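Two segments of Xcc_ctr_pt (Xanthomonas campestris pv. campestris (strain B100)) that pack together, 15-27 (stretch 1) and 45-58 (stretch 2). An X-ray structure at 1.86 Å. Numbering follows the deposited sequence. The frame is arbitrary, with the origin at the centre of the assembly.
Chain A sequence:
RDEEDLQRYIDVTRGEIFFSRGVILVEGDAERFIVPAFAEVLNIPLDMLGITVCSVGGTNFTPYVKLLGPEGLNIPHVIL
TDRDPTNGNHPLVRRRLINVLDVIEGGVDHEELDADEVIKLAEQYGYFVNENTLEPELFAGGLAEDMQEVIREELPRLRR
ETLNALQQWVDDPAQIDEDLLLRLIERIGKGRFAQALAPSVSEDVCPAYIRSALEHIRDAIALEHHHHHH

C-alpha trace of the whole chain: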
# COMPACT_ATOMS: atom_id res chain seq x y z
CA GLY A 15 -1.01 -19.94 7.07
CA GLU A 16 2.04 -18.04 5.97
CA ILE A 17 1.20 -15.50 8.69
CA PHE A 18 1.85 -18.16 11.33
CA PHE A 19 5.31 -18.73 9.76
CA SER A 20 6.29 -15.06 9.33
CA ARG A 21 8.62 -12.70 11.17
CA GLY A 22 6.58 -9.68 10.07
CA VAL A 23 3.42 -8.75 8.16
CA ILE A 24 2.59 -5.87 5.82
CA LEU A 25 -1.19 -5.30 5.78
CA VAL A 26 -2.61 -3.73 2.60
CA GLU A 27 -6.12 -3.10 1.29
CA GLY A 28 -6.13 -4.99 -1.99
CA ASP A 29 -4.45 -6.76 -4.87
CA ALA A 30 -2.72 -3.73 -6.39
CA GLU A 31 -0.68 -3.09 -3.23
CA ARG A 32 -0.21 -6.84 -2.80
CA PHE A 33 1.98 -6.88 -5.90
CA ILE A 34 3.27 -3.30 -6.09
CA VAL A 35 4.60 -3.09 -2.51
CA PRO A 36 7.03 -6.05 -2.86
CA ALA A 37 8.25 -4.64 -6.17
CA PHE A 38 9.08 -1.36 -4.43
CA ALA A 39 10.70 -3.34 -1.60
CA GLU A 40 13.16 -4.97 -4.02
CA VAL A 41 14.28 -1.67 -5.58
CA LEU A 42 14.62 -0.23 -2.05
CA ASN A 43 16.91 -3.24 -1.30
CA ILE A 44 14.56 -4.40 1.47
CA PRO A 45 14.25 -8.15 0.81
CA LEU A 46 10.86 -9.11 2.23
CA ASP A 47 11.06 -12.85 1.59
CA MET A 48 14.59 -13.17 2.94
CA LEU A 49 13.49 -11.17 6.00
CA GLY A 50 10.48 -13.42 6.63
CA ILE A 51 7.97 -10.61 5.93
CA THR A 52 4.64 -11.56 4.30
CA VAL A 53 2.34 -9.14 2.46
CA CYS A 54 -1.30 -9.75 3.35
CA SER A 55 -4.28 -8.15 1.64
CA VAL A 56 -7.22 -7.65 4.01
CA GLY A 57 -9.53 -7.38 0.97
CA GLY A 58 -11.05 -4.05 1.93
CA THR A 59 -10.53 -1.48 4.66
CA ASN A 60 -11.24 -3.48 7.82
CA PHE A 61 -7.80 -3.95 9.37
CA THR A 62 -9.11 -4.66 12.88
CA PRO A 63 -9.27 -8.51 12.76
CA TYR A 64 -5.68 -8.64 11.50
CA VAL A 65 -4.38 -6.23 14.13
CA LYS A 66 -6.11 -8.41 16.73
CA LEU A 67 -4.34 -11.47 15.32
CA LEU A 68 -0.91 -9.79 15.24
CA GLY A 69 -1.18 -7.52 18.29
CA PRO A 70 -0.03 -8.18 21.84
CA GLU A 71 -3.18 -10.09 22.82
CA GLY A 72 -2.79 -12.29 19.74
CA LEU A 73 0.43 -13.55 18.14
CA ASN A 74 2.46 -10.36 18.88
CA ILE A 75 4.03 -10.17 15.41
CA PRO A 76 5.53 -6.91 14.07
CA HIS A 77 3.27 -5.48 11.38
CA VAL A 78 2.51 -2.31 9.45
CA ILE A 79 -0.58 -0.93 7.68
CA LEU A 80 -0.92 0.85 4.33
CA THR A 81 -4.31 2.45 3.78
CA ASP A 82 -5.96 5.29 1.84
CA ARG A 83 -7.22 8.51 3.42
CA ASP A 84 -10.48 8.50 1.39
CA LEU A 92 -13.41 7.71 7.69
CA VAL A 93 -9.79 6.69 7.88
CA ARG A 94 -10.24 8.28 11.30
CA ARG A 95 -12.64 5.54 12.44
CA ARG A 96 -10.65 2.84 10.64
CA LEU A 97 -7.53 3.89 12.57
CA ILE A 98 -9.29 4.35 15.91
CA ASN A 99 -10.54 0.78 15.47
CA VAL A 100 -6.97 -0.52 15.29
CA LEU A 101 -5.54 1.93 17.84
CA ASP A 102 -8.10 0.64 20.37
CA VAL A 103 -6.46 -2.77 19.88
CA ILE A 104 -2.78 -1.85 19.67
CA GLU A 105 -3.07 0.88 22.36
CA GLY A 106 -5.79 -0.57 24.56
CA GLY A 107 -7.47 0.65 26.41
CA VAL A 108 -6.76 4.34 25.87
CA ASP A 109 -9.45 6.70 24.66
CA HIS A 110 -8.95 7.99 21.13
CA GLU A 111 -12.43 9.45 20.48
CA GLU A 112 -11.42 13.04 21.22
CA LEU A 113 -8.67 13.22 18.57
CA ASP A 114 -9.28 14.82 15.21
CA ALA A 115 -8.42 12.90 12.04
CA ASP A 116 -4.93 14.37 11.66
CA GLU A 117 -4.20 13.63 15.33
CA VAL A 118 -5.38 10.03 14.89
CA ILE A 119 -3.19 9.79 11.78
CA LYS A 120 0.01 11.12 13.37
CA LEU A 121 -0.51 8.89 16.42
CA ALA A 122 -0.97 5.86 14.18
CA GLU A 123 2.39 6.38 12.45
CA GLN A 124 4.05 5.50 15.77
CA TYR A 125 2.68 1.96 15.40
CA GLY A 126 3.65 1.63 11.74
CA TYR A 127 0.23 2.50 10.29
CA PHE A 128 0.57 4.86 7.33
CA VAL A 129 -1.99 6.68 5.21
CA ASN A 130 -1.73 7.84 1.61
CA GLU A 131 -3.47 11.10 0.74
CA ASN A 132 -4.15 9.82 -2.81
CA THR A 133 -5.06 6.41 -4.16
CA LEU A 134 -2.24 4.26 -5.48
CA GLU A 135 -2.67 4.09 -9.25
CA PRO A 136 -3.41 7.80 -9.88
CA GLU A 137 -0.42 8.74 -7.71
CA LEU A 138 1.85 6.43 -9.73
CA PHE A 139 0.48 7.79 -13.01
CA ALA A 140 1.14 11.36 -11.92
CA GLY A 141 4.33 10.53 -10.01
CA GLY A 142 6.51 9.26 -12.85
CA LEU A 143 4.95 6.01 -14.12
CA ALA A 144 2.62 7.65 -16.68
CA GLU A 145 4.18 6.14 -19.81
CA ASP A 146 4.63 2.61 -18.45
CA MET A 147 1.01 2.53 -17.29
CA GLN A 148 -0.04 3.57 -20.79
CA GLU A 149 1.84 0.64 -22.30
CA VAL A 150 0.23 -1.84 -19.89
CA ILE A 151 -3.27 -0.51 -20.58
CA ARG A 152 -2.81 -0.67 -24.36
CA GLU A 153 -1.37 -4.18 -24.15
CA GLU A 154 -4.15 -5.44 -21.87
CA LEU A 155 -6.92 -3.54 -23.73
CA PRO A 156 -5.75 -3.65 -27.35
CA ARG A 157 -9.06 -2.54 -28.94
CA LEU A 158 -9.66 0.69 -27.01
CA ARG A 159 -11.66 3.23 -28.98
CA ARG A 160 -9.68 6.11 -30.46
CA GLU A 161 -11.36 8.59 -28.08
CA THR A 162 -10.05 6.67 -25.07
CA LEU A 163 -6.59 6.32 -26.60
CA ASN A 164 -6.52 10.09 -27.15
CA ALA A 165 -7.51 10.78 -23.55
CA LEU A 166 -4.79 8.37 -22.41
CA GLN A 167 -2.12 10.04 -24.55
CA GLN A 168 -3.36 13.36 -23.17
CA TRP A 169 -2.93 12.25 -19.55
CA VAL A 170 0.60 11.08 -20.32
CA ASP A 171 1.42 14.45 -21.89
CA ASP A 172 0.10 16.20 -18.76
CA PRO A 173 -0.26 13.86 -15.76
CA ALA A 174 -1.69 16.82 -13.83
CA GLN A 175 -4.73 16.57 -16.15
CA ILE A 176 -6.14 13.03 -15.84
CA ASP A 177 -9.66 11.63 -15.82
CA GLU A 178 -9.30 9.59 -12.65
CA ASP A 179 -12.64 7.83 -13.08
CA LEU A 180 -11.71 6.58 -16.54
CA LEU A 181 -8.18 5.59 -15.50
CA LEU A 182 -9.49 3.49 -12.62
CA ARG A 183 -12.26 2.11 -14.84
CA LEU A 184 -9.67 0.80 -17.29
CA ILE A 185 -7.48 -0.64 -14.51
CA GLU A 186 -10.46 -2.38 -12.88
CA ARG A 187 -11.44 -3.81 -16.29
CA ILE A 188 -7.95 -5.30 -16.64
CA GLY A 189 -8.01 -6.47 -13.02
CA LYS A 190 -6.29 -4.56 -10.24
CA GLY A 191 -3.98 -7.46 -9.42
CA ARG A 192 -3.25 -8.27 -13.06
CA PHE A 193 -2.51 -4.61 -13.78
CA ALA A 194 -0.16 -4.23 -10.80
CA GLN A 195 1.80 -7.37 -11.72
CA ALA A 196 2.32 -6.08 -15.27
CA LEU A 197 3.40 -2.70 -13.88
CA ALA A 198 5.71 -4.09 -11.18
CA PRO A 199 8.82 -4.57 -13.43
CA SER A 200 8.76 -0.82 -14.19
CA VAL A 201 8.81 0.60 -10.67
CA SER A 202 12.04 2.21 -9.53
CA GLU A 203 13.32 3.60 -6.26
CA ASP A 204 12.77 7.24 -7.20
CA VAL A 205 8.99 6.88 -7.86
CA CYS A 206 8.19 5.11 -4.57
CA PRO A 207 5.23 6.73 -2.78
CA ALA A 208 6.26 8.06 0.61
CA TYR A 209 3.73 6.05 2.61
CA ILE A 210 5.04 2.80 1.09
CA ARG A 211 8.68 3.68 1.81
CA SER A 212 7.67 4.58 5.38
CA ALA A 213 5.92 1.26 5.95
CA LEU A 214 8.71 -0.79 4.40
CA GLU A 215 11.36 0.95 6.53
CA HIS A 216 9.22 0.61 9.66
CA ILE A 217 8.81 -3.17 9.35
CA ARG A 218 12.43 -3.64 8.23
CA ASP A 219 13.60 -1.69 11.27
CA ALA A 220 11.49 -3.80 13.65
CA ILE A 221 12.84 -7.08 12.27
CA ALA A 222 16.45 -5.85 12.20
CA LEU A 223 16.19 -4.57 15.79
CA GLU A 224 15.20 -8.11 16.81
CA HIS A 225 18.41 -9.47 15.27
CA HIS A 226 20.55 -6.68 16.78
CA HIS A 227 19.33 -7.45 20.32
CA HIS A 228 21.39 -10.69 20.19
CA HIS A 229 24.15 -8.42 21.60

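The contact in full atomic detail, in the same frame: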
# COMPACT_ATOMS: atom_id res chain seq x y z
N GLY A 15 -1.86 -18.77 7.04
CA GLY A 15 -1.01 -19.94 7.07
C GLY A 15 0.43 -19.51 7.01
O GLY A 15 1.26 -19.90 7.84
N GLU A 16 0.73 -18.67 6.01
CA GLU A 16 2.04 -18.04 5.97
C GLU A 16 2.22 -17.07 7.13
O GLU A 16 3.33 -16.89 7.63
CB GLU A 16 2.23 -17.31 4.64
CG GLU A 16 1.94 -18.17 3.41
CD GLU A 16 1.95 -17.37 2.12
OE1 GLU A 16 1.95 -16.12 2.19
OE2 GLU A 16 1.94 -17.98 1.03
N ILE A 17 1.13 -16.42 7.56
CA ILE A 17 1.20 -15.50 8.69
C ILE A 17 1.79 -16.21 9.90
O ILE A 17 2.70 -15.69 10.57
CB ILE A 17 -0.20 -14.93 9.00
CG1 ILE A 17 -0.63 -13.97 7.87
CG2 ILE A 17 -0.20 -14.20 10.33
CD1 ILE A 17 -1.64 -12.91 8.31
N PHE A 18 1.32 -17.43 10.19
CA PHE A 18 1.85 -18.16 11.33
C PHE A 18 3.33 -18.52 11.18
O PHE A 18 3.96 -18.88 12.18
CB PHE A 18 1.02 -19.42 11.59
CG PHE A 18 -0.21 -19.18 12.43
CD1 PHE A 18 -1.36 -18.62 11.86
CD2 PHE A 18 -0.23 -19.50 13.78
CE1 PHE A 18 -2.50 -18.39 12.63
CE2 PHE A 18 -1.37 -19.29 14.56
CZ PHE A 18 -2.51 -18.73 13.98
N PHE A 19 3.90 -18.44 9.98
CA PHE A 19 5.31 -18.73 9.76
C PHE A 19 6.16 -17.48 9.56
O PHE A 19 7.36 -17.60 9.28
CB PHE A 19 5.48 -19.65 8.54
CG PHE A 19 5.10 -21.09 8.80
CD1 PHE A 19 4.93 -21.57 10.09
CD2 PHE A 19 4.91 -21.96 7.73
CE1 PHE A 19 4.57 -22.90 10.32
CE2 PHE A 19 4.56 -23.29 7.95
CZ PHE A 19 4.40 -23.76 9.25
N SER A 20 5.60 -16.28 9.73
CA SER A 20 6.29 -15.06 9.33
C SER A 20 6.97 -14.35 10.50
O SER A 20 6.56 -14.48 11.65
CB SER A 20 5.30 -14.09 8.67
OG SER A 20 4.60 -14.77 7.65
N ARG A 21 8.02 -13.59 10.18
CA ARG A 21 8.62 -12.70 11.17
C ARG A 21 7.94 -11.34 11.21
O ARG A 21 8.00 -10.66 12.24
CB ARG A 21 10.12 -12.52 10.89
CG ARG A 21 10.95 -13.81 10.97
CD ARG A 21 12.44 -13.52 10.72
NE ARG A 21 13.26 -14.73 10.65
CZ ARG A 21 13.88 -15.26 11.70
NH1 ARG A 21 13.78 -14.68 12.89
NH2 ARG A 21 14.61 -16.36 11.56
N GLY A 22 7.26 -10.96 10.13
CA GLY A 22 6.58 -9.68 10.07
C GLY A 22 5.51 -9.72 9.00
O GLY A 22 5.53 -10.58 8.11
N VAL A 23 4.55 -8.78 9.09
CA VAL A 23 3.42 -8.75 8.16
C VAL A 23 3.17 -7.32 7.71
O VAL A 23 3.10 -6.41 8.54
CB VAL A 23 2.13 -9.32 8.78
CG1 VAL A 23 1.03 -9.30 7.71
CG2 VAL A 23 2.35 -10.75 9.25
N ILE A 24 3.02 -7.13 6.41
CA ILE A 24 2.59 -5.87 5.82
C ILE A 24 1.13 -6.01 5.41
O ILE A 24 0.81 -6.78 4.50
CB ILE A 24 3.45 -5.50 4.60
CG1 ILE A 24 4.91 -5.24 5.02
CG2 ILE A 24 2.84 -4.30 3.88
CD1 ILE A 24 5.89 -5.37 3.81
N LEU A 25 0.25 -5.23 6.04
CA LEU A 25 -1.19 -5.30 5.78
C LEU A 25 -1.56 -4.22 4.78
O LEU A 25 -1.26 -3.04 5.00
CB LEU A 25 -1.99 -5.11 7.08
CG LEU A 25 -1.77 -6.18 8.14
CD1 LEU A 25 -2.46 -5.73 9.44
CD2 LEU A 25 -2.33 -7.51 7.62
N VAL A 26 -2.23 -4.62 3.69
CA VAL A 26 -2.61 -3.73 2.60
C VAL A 26 -4.08 -3.98 2.27
O VAL A 26 -4.67 -4.99 2.65
CB VAL A 26 -1.72 -3.95 1.36
CG1 VAL A 26 -0.22 -3.76 1.75
CG2 VAL A 26 -1.95 -5.31 0.76
N GLU A 27 -4.68 -3.03 1.54
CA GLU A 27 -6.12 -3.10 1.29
C GLU A 27 -6.49 -4.10 0.20
O GLU A 27 -7.51 -4.78 0.30
CB GLU A 27 -6.66 -1.72 0.92
CG GLU A 27 -6.67 -0.72 2.07
CD GLU A 27 -7.27 0.62 1.63
OE1 GLU A 27 -7.88 0.65 0.54
OE2 GLU A 27 -7.13 1.62 2.36
N PRO A 45 14.64 -6.86 1.39
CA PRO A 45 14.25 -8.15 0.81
C PRO A 45 13.21 -8.89 1.65
O PRO A 45 13.55 -9.66 2.56
CB PRO A 45 15.58 -8.90 0.76
CG PRO A 45 16.25 -8.43 2.04
CD PRO A 45 15.87 -6.97 2.20
N LEU A 46 11.93 -8.70 1.33
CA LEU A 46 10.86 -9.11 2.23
C LEU A 46 10.89 -10.61 2.48
O LEU A 46 10.78 -11.05 3.63
CB LEU A 46 9.51 -8.67 1.67
CG LEU A 46 9.33 -7.14 1.60
CD1 LEU A 46 7.93 -6.81 1.06
CD2 LEU A 46 9.58 -6.48 2.93
N ASP A 47 11.09 -11.40 1.43
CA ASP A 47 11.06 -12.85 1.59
C ASP A 47 12.23 -13.34 2.42
O ASP A 47 12.06 -14.18 3.31
CB ASP A 47 11.08 -13.52 0.21
CG ASP A 47 9.87 -13.16 -0.62
OD1 ASP A 47 8.78 -12.97 -0.03
OD2 ASP A 47 10.00 -13.07 -1.86
N MET A 48 13.42 -12.80 2.15
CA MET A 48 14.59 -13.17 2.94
C MET A 48 14.42 -12.77 4.39
O MET A 48 14.86 -13.49 5.29
CB MET A 48 15.84 -12.53 2.33
CG MET A 48 15.99 -12.76 0.85
SD MET A 48 16.59 -14.41 0.53
CE MET A 48 18.22 -14.35 1.25
N LEU A 49 13.75 -11.65 4.64
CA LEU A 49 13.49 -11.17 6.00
C LEU A 49 12.33 -11.87 6.68
O LEU A 49 12.02 -11.55 7.83
CB LEU A 49 13.22 -9.66 5.99
CG LEU A 49 14.43 -8.74 5.72
CD1 LEU A 49 13.99 -7.31 5.33
CD2 LEU A 49 15.34 -8.72 6.90
N GLY A 50 11.64 -12.79 6.01
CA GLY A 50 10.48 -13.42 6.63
C GLY A 50 9.26 -12.53 6.75
O GLY A 50 8.45 -12.73 7.66
N ILE A 51 9.11 -11.53 5.88
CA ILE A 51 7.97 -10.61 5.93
C ILE A 51 6.99 -11.02 4.84
O ILE A 51 7.38 -11.16 3.67
CB ILE A 51 8.41 -9.15 5.76
CG1 ILE A 51 9.29 -8.75 6.94
CG2 ILE A 51 7.20 -8.22 5.70
CD1 ILE A 51 10.13 -7.53 6.70
N THR A 52 5.72 -11.22 5.22
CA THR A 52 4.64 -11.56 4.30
C THR A 52 3.76 -10.35 4.07
O THR A 52 3.50 -9.57 4.99
CB THR A 52 3.78 -12.70 4.87
OG1 THR A 52 4.62 -13.76 5.34
CG2 THR A 52 2.87 -13.26 3.80
N VAL A 53 3.29 -10.18 2.82
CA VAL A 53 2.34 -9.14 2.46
C VAL A 53 0.95 -9.77 2.43
O VAL A 53 0.72 -10.76 1.74
CB VAL A 53 2.68 -8.50 1.10
CG1 VAL A 53 1.73 -7.37 0.79
CG2 VAL A 53 4.11 -7.97 1.13
N CYS A 54 0.02 -9.18 3.17
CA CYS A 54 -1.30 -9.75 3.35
C CYS A 54 -2.34 -8.70 3.00
O CYS A 54 -2.37 -7.62 3.58
CB CYS A 54 -1.47 -10.26 4.79
SG CYS A 54 -3.18 -10.62 5.24
N SER A 55 -3.17 -9.01 2.01
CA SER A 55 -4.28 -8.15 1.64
C SER A 55 -5.48 -8.45 2.53
O SER A 55 -5.89 -9.61 2.63
CB SER A 55 -4.66 -8.36 0.17
OG SER A 55 -5.92 -7.79 -0.10
N VAL A 56 -6.02 -7.43 3.20
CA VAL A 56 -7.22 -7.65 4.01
C VAL A 56 -8.50 -7.59 3.18
O VAL A 56 -9.59 -7.74 3.73
CB VAL A 56 -7.28 -6.66 5.19
CG1 VAL A 56 -5.98 -6.71 6.00
CG2 VAL A 56 -7.55 -5.25 4.73
N GLY A 57 -8.39 -7.38 1.87
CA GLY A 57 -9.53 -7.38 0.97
C GLY A 57 -10.57 -6.32 1.31
O GLY A 57 -11.77 -6.62 1.35
N GLY A 58 -10.14 -5.10 1.52
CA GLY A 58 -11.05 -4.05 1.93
C GLY A 58 -10.32 -3.09 2.86
O GLY A 58 -9.11 -2.91 2.76

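Strands 22-26 and 51-55 lie side by side in parallel, their axes 23° apart, and pair Gly22 with Ile51 through Val26 with Ser55. As is usual for parallel strands, the hydrogen bonds leave alternate residues: Thr52 N donates to Gly22 O (3.0 Å), Ile24 N to Thr52 O (2.9 Å), Cys54 N to Ile24 O (2.9 Å), Val26 N to Cys54 O (3.0 Å) and Val56 N to Val26 O (2.8 Å). Beyond the strands, Arg21 N binds Gly50 O (2.7 Å) and Gly58 N binds Glu27 O (2.9 Å).

Gly50 closes a type I turn from Asp47; its positive phi favours glycine, and a CB there would clash with Arg21 CG. Gly58 likewise has backbone angles that call for glycine.

The stretches bury 855 Å² between them, both sides summed. On the face carrying Ile24, Val26, Ile51 and Val53, branched aliphatic side chains suit the extended backbone. Ile24 is buried, and its CD1 lies 3.7 Å from both Leu46 CD1 and Ile51 CG2. Val23, Leu25, Val26 and Ile51 are buried too, where apolar side chains belong. On the other face, Leu25 CD2 packs 4.0 Å from Cys54 SG and 4.1 Å from Val56 CG1, while Val23 CG1 lies 4.0 Å from Cys54 CB. Thr52, on this same face, combines a strand-suited beta-branch with a hydroxyl: its OG1 donates to Ser20 OG (2.5 Å), which in turn donates to Glu16 O (2.5 Å), linking strand 51-55 to the segment preceding strand 22-26.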